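Local coordinates for N-acetylglucosamine 2-epimerase (PDB 3GT5), which probably catalyses the epimerisation or isomerisation of a sugar, as characterised members of the N-acylglucosamine 2-epimerase family do, at residues Leu66-Thr70 / Ala71-Asp75; Gly215-Trp218 / Glu219-Met223. All coordinates share one frame; numbering follows the deposited sequence.

Contact 1: residues Leu66-Thr70 / Ala71-Asp75; sequences LQFGT and AEYLD
Thr70 and Tyr73 meet where helix 51-68 turns into helix 71-88. Followed outward, the Tyr73 side chain starts at CB, which lies 3.3 Å from the carbonyl O of Thr70. Its CG is directed back beside its own backbone N (chi1 -66°), and this brings one ring face against the threonine: CD2 is 3.6 Å from Thr70 CB and CE2 is 3.6 Å from Thr70 OG1. The CB of Thr70 thus sits over that face, displaced toward the rim, 3.9 Å from the centroid, in a CH-pi contact; threonine suits the place because its branched CB meets the ring while CG2 lies beside Ala71 N. Farther out, the CE2 edge approaches Phe68 CD2 at 4.5 Å, a loose apolar touch. Gly69, with positive phi, makes the bend that separates the helices, a conformation glycine adopts without strain. Thr70 occupies the N-cap position, yet its hydroxyl makes no capping bond; as in any helix start, its carbonyl O accepts from Tyr73 N at 2.9 Å and, weakly, from Leu74 N. Outside the turn, Phe68 packs on helix 8-22 and Tyr73 meets His23 edge-to-face. The chemistry implies a corner held by backbone bonds and ring packing, with no charge pairing across it.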
# COMPACT_ATOMS: atom_id res chain seq x y z
N LEU A 66 -10.87 9.41 11.68
CA LEU A 66 -11.03 10.67 10.94
C LEU A 66 -12.36 10.71 10.18
O LEU A 66 -12.98 11.76 10.04
CB LEU A 66 -9.86 10.93 9.98
CG LEU A 66 -8.53 11.24 10.66
CD1 LEU A 66 -7.44 11.47 9.61
CD2 LEU A 66 -8.60 12.46 11.64
N GLN A 67 -12.81 9.56 9.71
CA GLN A 67 -14.06 9.52 8.99
C GLN A 67 -15.28 9.49 9.89
O GLN A 67 -16.27 10.17 9.59
CB GLN A 67 -14.06 8.29 8.06
CG GLN A 67 -15.30 8.14 7.20
CD GLN A 67 -15.62 9.34 6.32
OE1 GLN A 67 -16.78 9.80 6.28
NE2 GLN A 67 -14.63 9.86 5.64
N PHE A 68 -15.23 8.70 10.96
CA PHE A 68 -16.41 8.39 11.76
C PHE A 68 -16.38 9.00 13.18
O PHE A 68 -17.44 9.14 13.82
CB PHE A 68 -16.61 6.88 11.85
CG PHE A 68 -16.83 6.24 10.53
CD1 PHE A 68 -18.00 6.47 9.81
CD2 PHE A 68 -15.88 5.39 9.99
CE1 PHE A 68 -18.21 5.89 8.57
CE2 PHE A 68 -16.09 4.81 8.74
CZ PHE A 68 -17.27 5.08 8.03
N GLY A 69 -15.20 9.35 13.70
CA GLY A 69 -15.06 9.85 15.08
C GLY A 69 -15.17 8.87 16.24
O GLY A 69 -15.18 9.28 17.41
N THR A 70 -15.21 7.58 15.97
CA THR A 70 -15.48 6.59 16.99
C THR A 70 -14.31 6.51 17.98
O THR A 70 -13.20 6.23 17.59
CB THR A 70 -15.66 5.23 16.31
OG1 THR A 70 -16.43 5.43 15.11
CG2 THR A 70 -16.28 4.21 17.26
N ALA A 71 -14.58 6.73 19.27
CA ALA A 71 -13.53 6.74 20.30
C ALA A 71 -12.71 5.47 20.40
O ALA A 71 -11.50 5.53 20.64
CB ALA A 71 -14.13 7.06 21.68
N GLU A 72 -13.36 4.31 20.25
CA GLU A 72 -12.68 3.04 20.24
C GLU A 72 -11.59 3.00 19.16
O GLU A 72 -10.55 2.37 19.35
CB GLU A 72 -13.67 1.88 20.08
CG GLU A 72 -14.48 1.56 21.36
CD GLU A 72 -15.20 0.20 21.33
OE1 GLU A 72 -16.09 -0.01 22.20
OE2 GLU A 72 -14.90 -0.64 20.45
N TYR A 73 -11.78 3.74 18.07
CA TYR A 73 -10.80 3.72 16.96
C TYR A 73 -9.58 4.55 17.33
O TYR A 73 -8.45 4.15 17.04
CB TYR A 73 -11.40 4.22 15.68
CG TYR A 73 -12.51 3.35 15.09
CD1 TYR A 73 -12.76 2.06 15.53
CD2 TYR A 73 -13.27 3.83 14.05
CE1 TYR A 73 -13.78 1.28 14.96
CE2 TYR A 73 -14.27 3.05 13.46
CZ TYR A 73 -14.52 1.80 13.92
OH TYR A 73 -15.53 1.07 13.31
N LEU A 74 -9.81 5.71 17.97
CA LEU A 74 -8.68 6.52 18.49
C LEU A 74 -7.87 5.75 19.53
O LEU A 74 -6.65 5.77 19.50
CB LEU A 74 -9.16 7.87 19.04
CG LEU A 74 -8.11 8.92 19.50
CD1 LEU A 74 -7.17 9.28 18.38
CD2 LEU A 74 -8.80 10.16 20.02
N ASP A 75 -8.52 5.05 20.45
CA ASP A 75 -7.84 4.18 21.41
C ASP A 75 -6.96 3.11 20.75
O ASP A 75 -5.84 2.81 21.25
CB ASP A 75 -8.84 3.46 22.30
CG ASP A 75 -9.57 4.40 23.24
OD1 ASP A 75 -9.08 5.53 23.44
OD2 ASP A 75 -10.61 3.97 23.81

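Contact 2: residues Gly215-Trp218 / Glu219-Met223; sequences GLVW and EHYDM
Trp218 O and the phenol of Tyr221 approach to 2.6 Å at OH, a short distance but a weak and unsettled bond, since the hydroxyl also meets a water at 2.6 Å and its one proton cannot be assigned. That water accepts from Trp218 N at 2.9 Å and reaches Leu216 O weakly, in the segment leading into strand 220-221. The Trp218 indole has CG anti to its backbone N (chi1 -174°), which swings the ring alongside the following peptides. His220 O lies in the indole plane at its edge, 3.1 Å from Trp218 CD1, while the imidazole directs its edge toward the indole face in an offset edge-to-face pair, with planes at 88°. A second water bridges Val217 O and Glu219 OE2, donating to both at 2.7 Å.

The next shell fixes these groups. The indole NE1 is held by Asp228 O. His220 ND1 is hydrogen-bonded to Tyr169 OH and NE2 to Pro242 O, two ring nitrogens letting histidine serve both partners. Glu219, bent at chi2, engages its oxygens separately, OE1 with Gln172 and OE2 with His249 and the second water. Strand 220-221 pairs antiparallel with strand 170-171, which leads directly into helix 172-189. This short pairing lies in the connection between helices 192-211 and 247-263, consistent with the (alpha/alpha)6 barrel of this family.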
# COMPACT_ATOMS: atom_id res chain seq x y z
N GLY A 215 8.31 2.21 -20.72
CA GLY A 215 7.26 3.09 -20.23
C GLY A 215 6.41 2.59 -19.08
O GLY A 215 5.45 3.29 -18.67
N LEU A 216 6.71 1.40 -18.56
CA LEU A 216 6.08 0.89 -17.34
C LEU A 216 7.14 0.71 -16.28
O LEU A 216 8.33 0.67 -16.59
CB LEU A 216 5.35 -0.43 -17.59
CG LEU A 216 4.13 -0.38 -18.51
CD1 LEU A 216 3.54 -1.80 -18.58
CD2 LEU A 216 3.07 0.60 -18.02
N VAL A 217 6.73 0.62 -15.02
CA VAL A 217 7.64 0.51 -13.90
C VAL A 217 7.90 -0.97 -13.57
O VAL A 217 7.01 -1.69 -13.11
CB VAL A 217 7.11 1.25 -12.64
CG1 VAL A 217 8.06 1.11 -11.45
CG2 VAL A 217 6.81 2.74 -12.97
N TRP A 218 9.12 -1.41 -13.82
CA TRP A 218 9.58 -2.74 -13.42
C TRP A 218 9.97 -2.72 -11.94
O TRP A 218 10.29 -1.65 -11.39
CB TRP A 218 10.79 -3.11 -14.30
CG TRP A 218 11.31 -4.48 -14.12
CD1 TRP A 218 12.44 -4.84 -13.46
CD2 TRP A 218 10.73 -5.70 -14.63
NE1 TRP A 218 12.60 -6.20 -13.50
CE2 TRP A 218 11.58 -6.76 -14.21
CE3 TRP A 218 9.59 -6.01 -15.40
CZ2 TRP A 218 11.31 -8.11 -14.51
CZ3 TRP A 218 9.33 -7.35 -15.72
CH2 TRP A 218 10.19 -8.37 -15.29
N GLU A 219 9.91 -3.86 -11.26
CA GLU A 219 10.09 -3.89 -9.81
C GLU A 219 11.54 -3.88 -9.36
O GLU A 219 11.85 -3.27 -8.33
CB GLU A 219 9.46 -5.14 -9.21
CG GLU A 219 7.97 -5.25 -9.37
CD GLU A 219 7.18 -4.21 -8.61
OE1 GLU A 219 7.53 -3.88 -7.45
OE2 GLU A 219 6.21 -3.67 -9.20
N HIS A 220 12.41 -4.57 -10.09
CA HIS A 220 13.74 -4.96 -9.58
C HIS A 220 14.91 -4.39 -10.37
O HIS A 220 14.88 -4.36 -11.58
CB HIS A 220 13.86 -6.47 -9.63
CG HIS A 220 12.69 -7.16 -9.06
ND1 HIS A 220 12.25 -6.90 -7.77
CD2 HIS A 220 11.83 -8.07 -9.58
CE1 HIS A 220 11.20 -7.67 -7.52
NE2 HIS A 220 10.92 -8.38 -8.60
N TYR A 221 15.91 -3.90 -9.65
CA TYR A 221 17.04 -3.25 -10.26
C TYR A 221 18.36 -3.64 -9.58
O TYR A 221 18.40 -4.17 -8.48
CB TYR A 221 16.90 -1.71 -10.21
CG TYR A 221 15.61 -1.21 -10.80
CD1 TYR A 221 15.53 -0.76 -12.12
CD2 TYR A 221 14.45 -1.21 -10.02
CE1 TYR A 221 14.29 -0.31 -12.66
CE2 TYR A 221 13.23 -0.77 -10.55
CZ TYR A 221 13.16 -0.33 -11.87
OH TYR A 221 11.96 0.10 -12.41
N ASP A 222 19.47 -3.39 -10.28
CA ASP A 222 20.78 -3.59 -9.72
C ASP A 222 21.22 -2.33 -8.95
O ASP A 222 20.47 -1.35 -8.90
CB ASP A 222 21.80 -4.02 -10.80
CG ASP A 222 22.10 -2.95 -11.86
OD1 ASP A 222 21.89 -1.73 -11.69
OD2 ASP A 222 22.63 -3.36 -12.94
N MET A 223 22.44 -2.34 -8.44
CA MET A 223 22.95 -1.22 -7.63
C MET A 223 23.09 0.11 -8.40
O MET A 223 23.17 1.20 -7.79
CB MET A 223 24.30 -1.64 -7.01
CG MET A 223 25.51 -1.63 -7.97
SD MET A 223 27.01 -2.15 -7.05
CE MET A 223 27.18 -0.77 -5.92
O HOH W 1 11.28 0.18 -14.94
O HOH W 2 5.89 -3.81 -11.90

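How the contacts relate
The two contacts lie on opposite sides of the chain's centre, with their own centres 39 Å apart and nearest atoms about 27 Å apart, and they do not touch. Contact 1 is a surface corner between helices 51-68 and 71-88, where one aromatic face and backbone bonds make the contact. Contact 2 is buried in a connection that follows helix 192-211 and passes into strand 220-221; there every touching residue is enclosed, and polar groups are matched by water, carbonyls and neighbouring side chains. Both are local contacts within one continuous stretch, but the first changes helix direction while the second ties a loop to a small antiparallel sheet.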